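Local coordinates for lectin-like protein (Entamoeba histolytica HM-1:IMSS-A, PDB 5ZBT) that is of unknown function but carries the legume lectin-like domain of an ERGIC-53-like membrane protein and may bind D-mannose, at residues 56-61 with 67-72; 82-87 with 208-213; 26-31 with 75-80; 98-103 with 169-174; 138-143 with 199-204. All blocks are in the same frame, centred on the assembly; numbering follows the deposited sequence.

Contact 1 (56-61 with 67-72); sequences VQITPN and SIMNGK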
# COMPACT_ATOMS: atom_id res chain seq x y z
N VAL A 56 6.66 1.34 11.36
CA VAL A 56 5.38 0.76 11.75
C VAL A 56 5.38 -0.69 11.28
O VAL A 56 5.52 -0.97 10.09
CB VAL A 56 4.21 1.55 11.15
CG1 VAL A 56 2.86 0.95 11.61
CG2 VAL A 56 4.30 3.04 11.52
N GLN A 57 5.25 -1.62 12.23
CA GLN A 57 5.11 -3.03 11.89
C GLN A 57 3.68 -3.27 11.42
O GLN A 57 2.73 -2.92 12.13
CB GLN A 57 5.43 -3.92 13.09
CG GLN A 57 5.12 -5.40 12.85
CD GLN A 57 5.20 -6.23 14.14
OE1 GLN A 57 6.29 -6.49 14.65
NE2 GLN A 57 4.04 -6.61 14.69
N ILE A 58 3.54 -3.82 10.22
CA ILE A 58 2.24 -4.25 9.74
C ILE A 58 1.97 -5.71 10.12
O ILE A 58 0.94 -6.00 10.74
CB ILE A 58 2.14 -4.03 8.21
CG1 ILE A 58 2.63 -2.63 7.85
CG2 ILE A 58 0.67 -4.16 7.70
CD1 ILE A 58 1.72 -1.54 8.43
N THR A 59 2.89 -6.63 9.80
CA THR A 59 2.87 -8.00 10.31
C THR A 59 4.19 -8.36 10.97
O THR A 59 5.26 -8.00 10.45
CB THR A 59 2.59 -9.06 9.22
OG1 THR A 59 3.57 -8.97 8.17
CG2 THR A 59 1.19 -8.95 8.66
N PRO A 60 4.16 -9.09 12.08
CA PRO A 60 5.37 -9.76 12.57
C PRO A 60 5.52 -11.11 11.87
O PRO A 60 4.66 -11.52 11.09
CB PRO A 60 5.08 -9.94 14.06
CG PRO A 60 3.62 -10.21 14.09
CD PRO A 60 3.01 -9.33 12.97
N ASN A 61 6.63 -11.80 12.17
CA ASN A 61 6.80 -13.19 11.73
C ASN A 61 5.60 -14.04 12.14
O ASN A 61 4.99 -13.82 13.19
CB ASN A 61 8.07 -13.79 12.32
CG ASN A 61 9.34 -13.23 11.70
OD1 ASN A 61 9.37 -12.88 10.51
ND2 ASN A 61 10.39 -13.15 12.49
N SER A 67 -2.89 -7.78 8.67
CA SER A 67 -3.25 -6.55 9.37
C SER A 67 -3.83 -5.56 8.38
O SER A 67 -3.52 -5.60 7.19
CB SER A 67 -2.04 -5.90 10.04
OG SER A 67 -1.47 -6.77 11.01
N ILE A 68 -4.67 -4.66 8.87
CA ILE A 68 -5.16 -3.53 8.10
C ILE A 68 -4.98 -2.26 8.93
O ILE A 68 -5.32 -2.23 10.12
CB ILE A 68 -6.62 -3.70 7.64
CG1 ILE A 68 -7.57 -3.86 8.82
CG2 ILE A 68 -6.75 -4.91 6.71
CD1 ILE A 68 -8.98 -4.26 8.39
N MET A 69 -4.42 -1.24 8.31
CA MET A 69 -4.25 0.08 8.91
C MET A 69 -5.15 1.00 8.10
O MET A 69 -4.92 1.20 6.90
CB MET A 69 -2.78 0.49 8.83
CG MET A 69 -2.30 1.48 9.84
SD MET A 69 -0.54 1.67 9.54
CE MET A 69 -0.29 3.30 10.17
N ASN A 70 -6.19 1.55 8.74
CA ASN A 70 -7.25 2.30 8.08
C ASN A 70 -7.14 3.79 8.40
O ASN A 70 -7.20 4.17 9.57
CB ASN A 70 -8.63 1.82 8.53
CG ASN A 70 -9.08 0.61 7.79
OD1 ASN A 70 -8.61 0.35 6.68
ND2 ASN A 70 -9.99 -0.16 8.40
N GLY A 71 -7.02 4.61 7.36
CA GLY A 71 -7.11 6.05 7.53
C GLY A 71 -8.43 6.42 8.19
O GLY A 71 -9.49 5.91 7.82
N LYS A 72 -8.38 7.29 9.20
CA LYS A 72 -9.61 7.69 9.86
C LYS A 72 -10.42 8.67 9.01
O LYS A 72 -11.66 8.62 9.03
CB LYS A 72 -9.31 8.30 11.23
CG LYS A 72 -8.73 7.31 12.21
CD LYS A 72 -9.05 7.71 13.62
CE LYS A 72 -7.79 7.96 14.42
NZ LYS A 72 -7.61 6.87 15.40
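Val56, at the start of the first segment, turns its side chain toward Met69 across the legume lectin-like beta-sandwich: strand 56-59 belongs to one seven-stranded antiparallel sheet and strand 66-71 to the other. The short chain between them therefore carries the backbone from layer to layer, and side chains fill the interior where it crosses. CG1 of Val56 lies 4.0 Å from SD of Met69 and 4.2 Å from its CE, so the valine touches the outer end of the thioether. Met69 gets there by stretching out: its CG is anti to the backbone N (chi1 -155°), and the chain stays extended beyond CG.

At Ile58 the chain turns a corner. The two branches of this residue divide the work. CD1 meets the same sulfur at 4.1 Å, the two side chains running at about a right angle, while CG2 packs on CB of Ser67 at 4.0 Å. Met69 SD is thus touched by both Val56 and Ile58, and Ala212 and Val224, from one sheet each, also pack against Ile58.

Thr59 adds its methyl, CG2, 4.2 Å from OG of Ser67. Its hydroxyl is engaged elsewhere, with Asn214 ND2 and the backbone N of Tyr222, which ties this corner to strand 220-231. Between the segments the polar link is a single one: OG of Ser67 donates to the backbone O of Ile58 over a short 2.5 Å, with a C=O...OG angle of 156° and the donor tilted 24° from the carbonyl plane.

Contact 2 (82-87 with 208-213); sequences LQLKLN and LGISAT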
# COMPACT_ATOMS: atom_id res chain seq x y z
N LEU A 82 1.89 9.91 -3.36
CA LEU A 82 2.15 9.21 -2.11
C LEU A 82 3.44 8.40 -2.26
O LEU A 82 3.67 7.76 -3.30
CB LEU A 82 0.98 8.29 -1.73
CG LEU A 82 -0.41 8.92 -1.79
CD1 LEU A 82 -1.50 7.85 -1.79
CD2 LEU A 82 -0.61 9.88 -0.63
N GLN A 83 4.27 8.44 -1.21
CA GLN A 83 5.53 7.70 -1.14
C GLN A 83 5.52 6.83 0.10
O GLN A 83 5.51 7.34 1.23
CB GLN A 83 6.73 8.65 -1.10
CG GLN A 83 6.97 9.42 -2.39
CD GLN A 83 7.98 10.52 -2.20
OE1 GLN A 83 8.75 10.49 -1.26
NE2 GLN A 83 7.96 11.52 -3.08
N LEU A 84 5.52 5.52 -0.09
CA LEU A 84 5.48 4.57 1.01
C LEU A 84 6.82 3.85 1.05
O LEU A 84 7.13 3.05 0.16
CB LEU A 84 4.33 3.58 0.83
CG LEU A 84 4.14 2.64 2.01
CD1 LEU A 84 3.54 3.42 3.19
CD2 LEU A 84 3.25 1.51 1.63
N LYS A 85 7.62 4.14 2.07
CA LYS A 85 8.94 3.54 2.18
C LYS A 85 8.85 2.23 2.96
O LYS A 85 8.32 2.19 4.07
CB LYS A 85 9.90 4.52 2.84
CG LYS A 85 11.35 4.08 2.80
CD LYS A 85 12.28 5.19 3.24
CE LYS A 85 13.68 4.65 3.41
NZ LYS A 85 14.69 5.73 3.47
N LEU A 86 9.38 1.17 2.36
CA LEU A 86 9.23 -0.21 2.82
C LEU A 86 10.41 -0.65 3.67
O LEU A 86 11.56 -0.27 3.43
CB LEU A 86 9.13 -1.15 1.62
CG LEU A 86 7.80 -1.43 0.93
CD1 LEU A 86 6.93 -0.22 0.90
CD2 LEU A 86 8.09 -1.89 -0.48
N ASN A 87 10.12 -1.49 4.67
CA ASN A 87 11.13 -2.18 5.49
C ASN A 87 10.62 -3.61 5.70
O ASN A 87 9.91 -3.88 6.68
CB ASN A 87 11.35 -1.44 6.80
CG ASN A 87 12.52 -2.00 7.62
OD1 ASN A 87 13.17 -2.96 7.22
ND2 ASN A 87 12.77 -1.39 8.77
N LEU A 208 -7.34 6.19 2.92
CA LEU A 208 -6.08 5.54 2.59
C LEU A 208 -5.86 4.37 3.55
O LEU A 208 -5.85 4.56 4.78
CB LEU A 208 -4.92 6.53 2.67
CG LEU A 208 -3.58 5.91 2.27
CD1 LEU A 208 -3.62 5.48 0.80
CD2 LEU A 208 -2.45 6.86 2.52
N GLY A 209 -5.68 3.18 3.01
CA GLY A 209 -5.41 2.00 3.81
C GLY A 209 -4.08 1.36 3.45
O GLY A 209 -3.58 1.50 2.33
N ILE A 210 -3.50 0.67 4.43
CA ILE A 210 -2.33 -0.17 4.22
C ILE A 210 -2.65 -1.53 4.84
O ILE A 210 -3.27 -1.60 5.91
CB ILE A 210 -1.05 0.44 4.83
CG1 ILE A 210 -0.78 1.82 4.24
CG2 ILE A 210 0.18 -0.48 4.60
CD1 ILE A 210 0.26 2.61 4.99
N SER A 211 -2.24 -2.60 4.16
CA SER A 211 -2.51 -3.95 4.63
C SER A 211 -1.38 -4.87 4.19
O SER A 211 -0.60 -4.55 3.29
CB SER A 211 -3.83 -4.49 4.09
OG SER A 211 -3.70 -4.81 2.73
N ALA A 212 -1.32 -6.05 4.82
CA ALA A 212 -0.34 -7.03 4.40
C ALA A 212 -0.73 -8.39 4.95
O ALA A 212 -1.41 -8.50 5.97
CB ALA A 212 1.08 -6.67 4.87
N THR A 213 -0.28 -9.43 4.26
CA THR A 213 -0.40 -10.79 4.74
C THR A 213 0.95 -11.47 4.58
O THR A 213 1.68 -11.19 3.62
CB THR A 213 -1.49 -11.56 3.98
OG1 THR A 213 -1.60 -12.88 4.52
CG2 THR A 213 -1.16 -11.65 2.49
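Leu84 and Ile210 make the closer of two aliphatic contacts between strands 80-90 and 207-213, which face each other from opposite sheets of the beta-sandwich. CD1 of Leu84 comes within 3.8 Å of CD1 of Ile210, one branch end against another, and the two side chains pass at a slant. Leu84 has its CG anti to the backbone N (chi1 -174°), which carries CD1 toward the facing sheet.

Two residues earlier on each strand, Leu82 and Leu208 touch through their CD1 methyls at 4.1 Å. These chains lie side by side, running opposite ways, and Leu28 packs against both of them. The backbones stand far apart, 9.7 Å between CA of Leu84 and CA of Ile210, so the leucine and isoleucine side chains span the distance, and all four touching residues are buried.

The alternate residues of strand 80-90 belong to another environment. Gln83 and Lys85 are partly exposed on the outer face; NE2 of Gln83 bonds to Glu81, and the lysine makes a long, weak ion pair with Glu32. On strand 207-213 the corresponding Gly209 and Ser211 are buried instead.

Within its own sheet, strand 80-90 lies between strands 220-231 and 170-176, and strand 207-213 runs between 66-71 and 97-103, from which Val100 reaches both Leu84 and Leu208.

Contact 3 (26-31 with 75-80); sequences DVLSFR and VDLPSF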
# COMPACT_ATOMS: atom_id res chain seq x y z
N ASP A 26 -2.57 17.89 6.87
CA ASP A 26 -2.14 16.60 6.32
C ASP A 26 -2.60 15.48 7.25
O ASP A 26 -2.08 15.32 8.36
CB ASP A 26 -0.62 16.60 6.16
CG ASP A 26 -0.07 15.33 5.53
OD1 ASP A 26 -0.81 14.33 5.40
OD2 ASP A 26 1.13 15.35 5.15
N VAL A 27 -3.56 14.68 6.80
CA VAL A 27 -4.10 13.60 7.61
C VAL A 27 -3.67 12.24 7.10
O VAL A 27 -4.33 11.23 7.38
CB VAL A 27 -5.63 13.68 7.71
CG1 VAL A 27 -6.07 15.01 8.34
CG2 VAL A 27 -6.25 13.49 6.34
N LEU A 28 -2.57 12.18 6.34
CA LEU A 28 -2.07 10.94 5.77
C LEU A 28 -0.64 10.62 6.18
O LEU A 28 -0.31 9.46 6.41
CB LEU A 28 -2.14 11.00 4.23
CG LEU A 28 -3.48 11.31 3.58
CD1 LEU A 28 -3.40 11.31 2.05
CD2 LEU A 28 -4.55 10.33 4.06
N SER A 29 0.22 11.63 6.25
CA SER A 29 1.65 11.39 6.34
C SER A 29 2.06 10.94 7.73
O SER A 29 1.51 11.39 8.73
CB SER A 29 2.43 12.66 5.99
OG SER A 29 2.23 13.00 4.64
N PHE A 30 3.04 10.03 7.77
CA PHE A 30 3.90 9.89 8.94
C PHE A 30 5.33 9.76 8.44
O PHE A 30 5.64 8.86 7.64
CB PHE A 30 3.51 8.73 9.85
CG PHE A 30 3.26 7.42 9.15
CD1 PHE A 30 1.99 7.12 8.65
CD2 PHE A 30 4.25 6.46 9.08
CE1 PHE A 30 1.74 5.91 8.03
CE2 PHE A 30 4.01 5.23 8.47
CZ PHE A 30 2.76 4.96 7.94
N ARG A 31 6.18 10.66 8.88
CA ARG A 31 7.54 10.80 8.40
C ARG A 31 8.52 10.35 9.48
O ARG A 31 8.16 10.14 10.63
CB ARG A 31 7.81 12.25 7.98
CG ARG A 31 6.85 12.74 6.89
CD ARG A 31 7.04 14.21 6.56
NE ARG A 31 5.77 14.82 6.15
CZ ARG A 31 4.86 15.29 7.00
NH1 ARG A 31 3.73 15.82 6.55
NH2 ARG A 31 5.09 15.25 8.32
N VAL A 75 -10.30 11.71 2.39
CA VAL A 75 -9.63 12.87 1.81
C VAL A 75 -10.18 13.15 0.41
O VAL A 75 -10.58 12.25 -0.33
CB VAL A 75 -8.10 12.68 1.75
CG1 VAL A 75 -7.52 12.66 3.15
CG2 VAL A 75 -7.71 11.41 0.99
N ASP A 76 -10.18 14.43 0.05
CA ASP A 76 -10.55 14.92 -1.28
C ASP A 76 -9.33 15.63 -1.84
O ASP A 76 -9.15 16.83 -1.60
CB ASP A 76 -11.76 15.85 -1.20
CG ASP A 76 -12.38 16.14 -2.56
OD1 ASP A 76 -11.77 15.78 -3.59
OD2 ASP A 76 -13.50 16.69 -2.60
N LEU A 77 -8.50 14.91 -2.60
CA LEU A 77 -7.19 15.52 -2.82
C LEU A 77 -7.09 16.13 -4.21
O LEU A 77 -7.74 15.67 -5.15
CB LEU A 77 -6.08 14.47 -2.66
CG LEU A 77 -5.90 13.89 -1.27
CD1 LEU A 77 -4.74 12.93 -1.28
CD2 LEU A 77 -5.67 15.00 -0.26
N PRO A 78 -6.26 17.17 -4.36
CA PRO A 78 -5.83 17.56 -5.71
C PRO A 78 -4.80 16.57 -6.21
O PRO A 78 -4.56 15.55 -5.56
CB PRO A 78 -5.20 18.94 -5.47
CG PRO A 78 -4.62 18.81 -4.10
CD PRO A 78 -5.57 17.93 -3.31
N SER A 79 -4.17 16.86 -7.35
CA SER A 79 -3.13 15.97 -7.85
C SER A 79 -2.12 15.72 -6.74
O SER A 79 -1.70 16.65 -6.05
CB SER A 79 -2.45 16.58 -9.07
OG SER A 79 -3.39 16.69 -10.11
N PHE A 80 -1.79 14.46 -6.54
CA PHE A 80 -1.02 14.10 -5.37
C PHE A 80 -0.00 13.04 -5.72
O PHE A 80 -0.09 12.37 -6.76
CB PHE A 80 -1.91 13.60 -4.22
CG PHE A 80 -2.68 12.37 -4.54
CD1 PHE A 80 -2.12 11.11 -4.32
CD2 PHE A 80 -3.97 12.45 -5.05
CE1 PHE A 80 -2.82 9.96 -4.61
CE2 PHE A 80 -4.69 11.31 -5.33
CZ PHE A 80 -4.11 10.05 -5.11
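An Asx turn at Asp26 shapes the loop that brings Val27 and Leu28 against Val75 and Leu77. OD1 of Asp26 accepts two backbone N-H groups. N of Leu28 meets Asp26 OD1 at 2.9 Å, nearly along the C-O axis of the carboxylate. N of Ser29 meets Asp26 OD1 at 3.0 Å, from 40° out of the carboxylate plane. Both donors approach from the same face. The other oxygen, OD2, offers its syn lone pair to OG of Ser29 at 2.6 Å and makes a salt bridge to NH1 of Arg31 at 3.0 Å. Four groups thus hold the carboxylate, which fixes its rotation, and CB of Ser29 lies against one face of the Arg31 guanidinium, toward its rim.

Folded this way, the N-terminal loop before helix 36-42 runs beside strand 220-231, where Leu28 packs on Leu82 and Leu208, one from each sheet of the legume lectin-like sandwich. The loop leading into strand 80-90 meets it there. OG of Ser29 also bonds to the backbone N of Tyr229, which links the turn to strand 220-231.

The contact itself is aliphatic. Tightest is Val27 CG2 against Val75 CG1 at 3.5 Å, the two valines passing flank to flank. CG2 of Val27 sits between its own backbone N and carbonyl carbon (chi1 -60° for CG1), and from there it faces the partner. Leu28 uses both branches, each tip to tip: CD2 meets CG1 of Val75 at 3.9 Å, and CD1 meets CD1 of Leu77, also at 3.9 Å. That Leu77 methyl is 3.8 Å above the Phe80 ring, offset toward its rim.

Contact 4 (98-103 with 169-174); sequences MGVWLT and AVLRIK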
# COMPACT_ATOMS: atom_id res chain seq x y z
N MET A 98 1.67 -7.01 0.26
CA MET A 98 1.25 -5.75 0.86
C MET A 98 0.26 -5.06 -0.06
O MET A 98 0.39 -5.15 -1.28
CB MET A 98 2.44 -4.80 1.03
CG MET A 98 3.00 -4.63 2.40
SD MET A 98 4.28 -3.36 2.23
CE MET A 98 3.23 -1.92 2.12
N GLY A 99 -0.68 -4.34 0.51
CA GLY A 99 -1.60 -3.54 -0.27
C GLY A 99 -1.68 -2.11 0.22
O GLY A 99 -1.66 -1.86 1.43
N VAL A 100 -1.76 -1.18 -0.72
CA VAL A 100 -2.13 0.19 -0.43
C VAL A 100 -3.48 0.45 -1.10
O VAL A 100 -3.69 0.08 -2.26
CB VAL A 100 -1.06 1.19 -0.89
CG1 VAL A 100 -1.48 2.64 -0.50
CG2 VAL A 100 0.27 0.83 -0.29
N TRP A 101 -4.39 1.07 -0.38
CA TRP A 101 -5.79 1.04 -0.76
C TRP A 101 -6.34 2.45 -0.81
O TRP A 101 -6.07 3.25 0.09
CB TRP A 101 -6.60 0.19 0.23
CG TRP A 101 -6.18 -1.26 0.36
CD1 TRP A 101 -5.11 -1.76 1.08
CD2 TRP A 101 -6.85 -2.40 -0.20
NE1 TRP A 101 -5.09 -3.14 0.98
CE2 TRP A 101 -6.14 -3.55 0.20
CE3 TRP A 101 -8.00 -2.55 -1.01
CZ2 TRP A 101 -6.54 -4.84 -0.18
CZ3 TRP A 101 -8.38 -3.84 -1.39
CH2 TRP A 101 -7.65 -4.96 -0.97
N LEU A 102 -7.12 2.74 -1.84
CA LEU A 102 -7.83 4.02 -1.96
C LEU A 102 -9.29 3.66 -2.19
O LEU A 102 -9.68 3.29 -3.31
CB LEU A 102 -7.26 4.88 -3.09
CG LEU A 102 -5.81 5.39 -2.91
CD1 LEU A 102 -4.74 4.31 -3.15
CD2 LEU A 102 -5.51 6.59 -3.81
N THR A 103 -10.10 3.72 -1.13
CA THR A 103 -11.43 3.13 -1.17
C THR A 103 -12.49 4.09 -0.66
O THR A 103 -12.22 5.02 0.11
CB THR A 103 -11.51 1.82 -0.36
OG1 THR A 103 -11.02 2.03 0.98
CG2 THR A 103 -10.73 0.73 -1.07
N ALA A 169 12.94 0.22 -0.21
CA ALA A 169 12.29 0.62 -1.44
C ALA A 169 11.13 1.56 -1.12
O ALA A 169 10.56 1.55 -0.02
CB ALA A 169 11.79 -0.61 -2.21
N VAL A 170 10.78 2.39 -2.11
CA VAL A 170 9.73 3.39 -1.97
C VAL A 170 8.71 3.14 -3.08
O VAL A 170 9.04 3.24 -4.27
CB VAL A 170 10.30 4.81 -2.06
CG1 VAL A 170 9.19 5.84 -1.89
CG2 VAL A 170 11.39 4.98 -1.01
N LEU A 171 7.49 2.77 -2.69
CA LEU A 171 6.39 2.65 -3.63
C LEU A 171 5.83 4.04 -3.91
O LEU A 171 5.49 4.78 -2.98
CB LEU A 171 5.31 1.73 -3.06
CG LEU A 171 3.96 1.71 -3.78
CD1 LEU A 171 4.08 1.04 -5.15
CD2 LEU A 171 2.88 1.02 -2.92
N ARG A 172 5.74 4.41 -5.19
CA ARG A 172 5.33 5.76 -5.57
C ARG A 172 3.98 5.70 -6.30
O ARG A 172 3.86 5.05 -7.34
CB ARG A 172 6.39 6.44 -6.44
CG ARG A 172 6.11 7.93 -6.73
CD ARG A 172 7.12 8.58 -7.70
NE ARG A 172 8.48 8.07 -7.53
CZ ARG A 172 9.28 8.39 -6.53
NH1 ARG A 172 8.89 9.25 -5.59
NH2 ARG A 172 10.48 7.83 -6.45
N ILE A 173 2.99 6.38 -5.74
CA ILE A 173 1.63 6.42 -6.28
C ILE A 173 1.32 7.87 -6.66
O ILE A 173 1.21 8.73 -5.79
CB ILE A 173 0.61 5.88 -5.27
CG1 ILE A 173 0.87 4.40 -4.97
CG2 ILE A 173 -0.83 6.11 -5.75
CD1 ILE A 173 0.40 3.98 -3.61
N LYS A 174 1.18 8.14 -7.96
CA LYS A 174 0.95 9.48 -8.48
C LYS A 174 -0.37 9.53 -9.22
O LYS A 174 -0.63 8.68 -10.08
CB LYS A 174 2.07 9.90 -9.44
CG LYS A 174 3.43 10.14 -8.83
CD LYS A 174 4.32 10.94 -9.82
CE LYS A 174 4.73 10.10 -11.04
NZ LYS A 174 5.55 10.84 -12.06
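NE1 of Trp101 hydrogen-bonds to OG of Ser211 on the face of strand 97-103 turned away from Val100, the residue that meets Leu171 and Ile173 of strand 170-176. The indole also makes edge-to-face ring contacts with Tyr119 and Phe125. Trp101 and its ring partners lie on one side of the strand, Val100 and Leu102 on the other.

On that second side Val100 divides its two methyls between two partners. CG2 comes to 3.7 Å from CD2 of Leu171, the two side chains lying alongside with their ends pointing opposite ways; CG1 lies 3.9 Å from CD1 of Ile173, which also reaches CB of the valine at 4.2 Å. With its CG1 anti to the backbone N (chi1 -177°), Val100 spreads the pair of methyls toward successive inward residues of the facing strand. Ile184 also touches Leu171 and Ile173, and Leu84 touches Val100.

Between Leu171 and Ile173, Arg172 points to the outer face, where NH1 makes a salt bridge with Glu81 and NH2 bonds to Asn192. Each strand alternates in this way, as expected for the two layers of a legume lectin-like sandwich. Between these two strands, then, the sheets meet through aliphatic contacts in a buried interior, while the polar ends of Trp101 and Arg172 find partners on the other faces.

Contact 5 (138-143 with 199-204); sequences VLKNDG and EDIDIP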
# COMPACT_ATOMS: atom_id res chain seq x y z
N VAL A 138 -2.41 -3.48 -9.88
CA VAL A 138 -3.46 -2.53 -9.54
C VAL A 138 -4.78 -3.18 -9.91
O VAL A 138 -4.93 -3.73 -11.00
CB VAL A 138 -3.29 -1.18 -10.26
CG1 VAL A 138 -4.46 -0.29 -9.94
CG2 VAL A 138 -1.98 -0.51 -9.84
N LEU A 139 -5.73 -3.13 -8.97
CA LEU A 139 -7.01 -3.79 -9.10
C LEU A 139 -8.08 -2.78 -8.74
O LEU A 139 -8.26 -2.47 -7.56
CB LEU A 139 -7.09 -5.01 -8.18
CG LEU A 139 -8.06 -6.10 -8.58
CD1 LEU A 139 -7.87 -6.39 -10.03
CD2 LEU A 139 -7.77 -7.35 -7.79
N LYS A 140 -8.79 -2.25 -9.74
CA LYS A 140 -9.91 -1.36 -9.49
C LYS A 140 -11.19 -2.19 -9.41
O LYS A 140 -11.45 -3.02 -10.28
CB LYS A 140 -10.05 -0.30 -10.58
CG LYS A 140 -11.17 0.70 -10.32
CD LYS A 140 -11.00 1.94 -11.17
CE LYS A 140 -11.89 3.08 -10.68
NZ LYS A 140 -13.34 2.86 -11.00
N ASN A 141 -11.96 -1.96 -8.36
CA ASN A 141 -13.17 -2.71 -8.06
C ASN A 141 -14.35 -1.75 -7.94
O ASN A 141 -14.21 -0.64 -7.42
CB ASN A 141 -13.00 -3.51 -6.76
CG ASN A 141 -14.12 -4.53 -6.52
OD1 ASN A 141 -15.09 -4.60 -7.29
ND2 ASN A 141 -13.97 -5.33 -5.46
N ASP A 142 -15.50 -2.18 -8.44
CA ASP A 142 -16.74 -1.41 -8.40
C ASP A 142 -17.74 -2.02 -7.42
O ASP A 142 -18.95 -2.04 -7.66
CB ASP A 142 -17.33 -1.30 -9.80
CG ASP A 142 -18.47 -0.28 -9.89
OD1 ASP A 142 -18.48 0.68 -9.07
OD2 ASP A 142 -19.36 -0.44 -10.77
N GLY A 143 -17.26 -2.56 -6.30
CA GLY A 143 -18.15 -3.19 -5.33
C GLY A 143 -18.58 -4.62 -5.62
O GLY A 143 -19.63 -5.05 -5.14
N GLU A 199 -4.66 5.26 -17.78
CA GLU A 199 -5.36 6.45 -18.25
C GLU A 199 -6.85 6.37 -17.92
O GLU A 199 -7.40 5.30 -17.65
CB GLU A 199 -5.15 6.61 -19.76
CG GLU A 199 -3.74 6.36 -20.19
CD GLU A 199 -2.86 7.59 -20.09
OE1 GLU A 199 -3.38 8.68 -19.76
OE2 GLU A 199 -1.64 7.46 -20.34
N ASP A 200 -7.48 7.54 -17.92
CA ASP A 200 -8.94 7.66 -17.76
C ASP A 200 -9.45 6.84 -16.56
O ASP A 200 -10.44 6.11 -16.63
CB ASP A 200 -9.66 7.27 -19.05
CG ASP A 200 -11.12 7.67 -19.04
OD1 ASP A 200 -11.40 8.87 -18.79
OD2 ASP A 200 -11.98 6.79 -19.27
N ILE A 201 -8.78 6.99 -15.42
CA ILE A 201 -9.16 6.33 -14.18
C ILE A 201 -9.54 7.40 -13.18
O ILE A 201 -8.83 8.41 -13.04
CB ILE A 201 -8.04 5.42 -13.65
CG1 ILE A 201 -8.43 4.78 -12.32
CG2 ILE A 201 -6.72 6.18 -13.51
CD1 ILE A 201 -7.39 3.75 -11.86
N ASP A 202 -10.68 7.22 -12.53
CA ASP A 202 -11.24 8.19 -11.61
C ASP A 202 -10.93 7.77 -10.18
O ASP A 202 -10.98 6.59 -9.85
CB ASP A 202 -12.75 8.28 -11.80
CG ASP A 202 -13.16 9.54 -12.51
OD1 ASP A 202 -14.35 9.64 -12.86
OD2 ASP A 202 -12.30 10.43 -12.70
N ILE A 203 -10.60 8.75 -9.35
CA ILE A 203 -10.41 8.51 -7.92
C ILE A 203 -11.29 9.47 -7.14
O ILE A 203 -10.93 10.64 -6.94
CB ILE A 203 -8.94 8.66 -7.49
CG1 ILE A 203 -8.05 7.73 -8.34
CG2 ILE A 203 -8.78 8.34 -6.02
CD1 ILE A 203 -6.59 7.81 -8.00
N PRO A 204 -12.46 9.03 -6.68
CA PRO A 204 -13.29 9.87 -5.81
C PRO A 204 -12.64 10.05 -4.45
O PRO A 204 -11.62 9.41 -4.17
CB PRO A 204 -14.61 9.07 -5.71
CG PRO A 204 -14.51 7.98 -6.73
CD PRO A 204 -13.05 7.70 -6.89
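Van der Waals contact comes first: the aliphatic part of Lys140 lies alongside Ile201, the two chains directed opposite ways. CD of the lysine is 4.0 Å from CG1 of the isoleucine and 4.1 Å from its CD1, and CE is 4.2 Å from the same CG1. Both residues have the branch concerned anti to the backbone N (chi1 -177° for CG of Lys140, 177° for CG1 of Ile201), which lays the two chains beside one another across 9.0 Å between CA of Lys140 and CA of Ile201. Ile201 is buried, being covered as well by Ile122, Met153 and Leu182. Further along the lysine, CE approaches the backbone O of Asp202 at 3.7 Å, a carbon-to-oxygen touch at the outer end of the contact.

In the legume lectin-like sandwich this is a flank where the layers are joined. Strand 135-142 is second from the edge of one sheet, next to the outermost strand 153-158, while residues 199-204 form the link from strand 191-198, outermost in the opposite sheet, back to strand 207-213, an interior strand of the first.

The salt bridges go to partners beyond the two segments. The Lys140 chain is extended until it bends at its last torsion (chi4 -74°), and NZ makes a salt bridge with OE2 of Glu152. Asp202 is exposed, its carboxylate leading off to NZ of Lys180.

Among neutral hydrogen bonds, the backbone O of Ile201 takes one from the hydroxyl of Tyr175, while Lys140 pairs through its backbone with Met153.

In the fold
Four of the five contacts bridge the two seven-stranded sheets or the chain joining them, and contact 3 joins two loops beside strand 220-231. Contacts 2 and 4 form the middle, their centres about 6 Å apart and each about 4 Å from that of the chain: strands 207-213 and 97-103 are neighbours in one sheet, 80-90 and 170-176 in the other. The centre of contact 1 is about 8 Å from that of contact 2, joined where Met69 N meets Ile210 O. Contact 5 lies beyond the chain's centre, about 23 Å from contact 1 between centres. Along the sequence, contact 3 encloses contact 1, contact 2 encloses 4 and 5, and those two interlace, so distant parts of the chain build one lectin-like sandwich.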